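Local coordinates for citrate synthase (Metallosphaera sedula, PDB 6ABX) that catalyses the condensation of oxaloacetate with acetyl-CoA to give citrate and CoA, the entry step of the tricarboxylic acid cycle, at the interface of chains A and B. Numbering follows the deposited sequence. Chains: chain A/B, Citrate synthase.

The interface of chains A and B. Residues chain A 194, 349; chain B 183, 208, 211-214.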
loop_
_atom_site.group_PDB
_atom_site.type_symbol
_atom_site.label_atom_id
_atom_site.label_comp_id
_atom_site.label_asym_id
_atom_site.label_seq_id
_atom_site.Cartn_x
_atom_site.Cartn_y
_atom_site.Cartn_z
ATOM N N THR A 194 -10.992 -0.726 -3.175
ATOM C CA THR A 194 -11.047 -1.426 -4.461
ATOM C C THR A 194 -11.566 -2.867 -4.298
ATOM O O THR A 194 -11.646 -3.588 -5.292
ATOM C CB THR A 194 -9.682 -1.470 -5.174
ATOM O OG1 THR A 194 -8.886 -2.386 -4.419
ATOM C CG2 THR A 194 -8.967 -0.138 -5.250
ATOM N N LEU A 349 -15.368 3.326 -3.511
ATOM C CA LEU A 349 -14.067 3.501 -4.166
ATOM C C LEU A 349 -13.540 4.900 -3.904
ATOM O O LEU A 349 -14.260 5.900 -4.081
ATOM C CB LEU A 349 -14.210 3.223 -5.673
ATOM C CG LEU A 349 -12.943 3.399 -6.517
ATOM C CD1 LEU A 349 -12.011 2.225 -6.303
ATOM C CD2 LEU A 349 -13.255 3.496 -8.003
ATOM N N ALA B 183 -7.472 4.917 -8.173
ATOM C CA ALA B 183 -7.274 4.430 -6.815
ATOM C C ALA B 183 -5.844 3.880 -6.645
ATOM O O ALA B 183 -5.208 4.125 -5.633
ATOM C CB ALA B 183 -8.278 3.358 -6.465
ATOM N N ALA B 208 -3.586 -2.151 -4.476
ATOM C CA ALA B 208 -4.870 -1.536 -4.888
ATOM C C ALA B 208 -5.397 -2.066 -6.232
ATOM O O ALA B 208 -6.615 -2.317 -6.418
ATOM C CB ALA B 208 -4.631 -0.042 -4.948
ATOM N N GLY B 211 -7.744 -5.169 -6.732
ATOM C CA GLY B 211 -9.099 -5.329 -6.335
ATOM C C GLY B 211 -10.045 -5.298 -7.532
ATOM O O GLY B 211 -9.827 -4.586 -8.523
ATOM N N PRO B 212 -11.154 -6.063 -7.457
ATOM C CA PRO B 212 -12.060 -6.185 -8.596
ATOM C C PRO B 212 -12.848 -4.923 -8.922
ATOM O O PRO B 212 -13.355 -4.867 -10.026
ATOM C CB PRO B 212 -13.007 -7.316 -8.182
ATOM C CG PRO B 212 -12.995 -7.287 -6.697
ATOM C CD PRO B 212 -11.582 -6.884 -6.310
ATOM N N LEU B 213 -12.926 -3.939 -8.023
ATOM C CA LEU B 213 -13.449 -2.594 -8.390
ATOM C C LEU B 213 -12.371 -1.710 -9.025
ATOM O O LEU B 213 -12.628 -0.507 -9.345
ATOM C CB LEU B 213 -14.008 -1.848 -7.186
ATOM C CG LEU B 213 -15.137 -2.579 -6.490
ATOM C CD1 LEU B 213 -15.728 -1.712 -5.372
ATOM C CD2 LEU B 213 -16.228 -2.952 -7.497
ATOM N N HIS B 214 -11.234 -2.305 -9.351
ATOM C CA HIS B 214 -10.124 -1.600 -10.065
ATOM C C HIS B 214 -9.604 -2.537 -11.162
ATOM O O HIS B 214 -10.416 -3.027 -11.951
ATOM C CB HIS B 214 -9.130 -1.062 -9.029
ATOM C CG HIS B 214 -8.141 -0.056 -9.532
ATOM N ND1 HIS B 214 -8.222 0.531 -10.809
ATOM C CD2 HIS B 214 -7.085 0.518 -8.912
ATOM C CE1 HIS B 214 -7.248 1.420 -10.926
ATOM N NE2 HIS B 214 -6.551 1.441 -9.778
#
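This is part of the two-fold interface of the citrate synthase homodimer, the usual assembly of the family. Here A:Thr194, in a loop of one subunit, docks against the loop B:Gly211 to B:His214 and the end of helix 198-209 of the other. The loop carries the Gly-Pro-Leu-His stretch typical of citrate synthases. In the family its histidine belongs to the active site, and the patch centre lies about 9 Å from B:Asp307, a predicted catalytic residue. The contact may therefore help to set the loop from across the dimer.

A:Thr194 bonds to chain B at two points, one near the end of the helix and one in the loop. Its hydroxyl OG1 donates to B:Ala208 O, 3.0 Å away, in the carbonyl plane and on a lone pair. A chi1 of 72° sets OG1 between its own backbone N and carbonyl carbon, and leaves the methyl CG2 anti to the carbonyl carbon, towards B:Ala183 and B:His214. The backbone carbonyl A:Thr194 O accepts from B:Leu213 N at 3.0 Å, with the donor tilted 30° from the carbonyl plane. CG2 touches B:Ala183 CB at 3.8 Å and B:His214 CB at 3.9 Å. A:Leu349 reaches the same alanine with one branch, CD1 lying 3.9 Å from B:Ala183 CB.

Replacing A:Thr194 by alanine would remove OG1 and CG2, and would probably leave B:Ala208 O without this donor and open a gap beside B:Ala183 and B:His214. B:Leu213 CB packs against A:Thr194 CA at 4.0 Å.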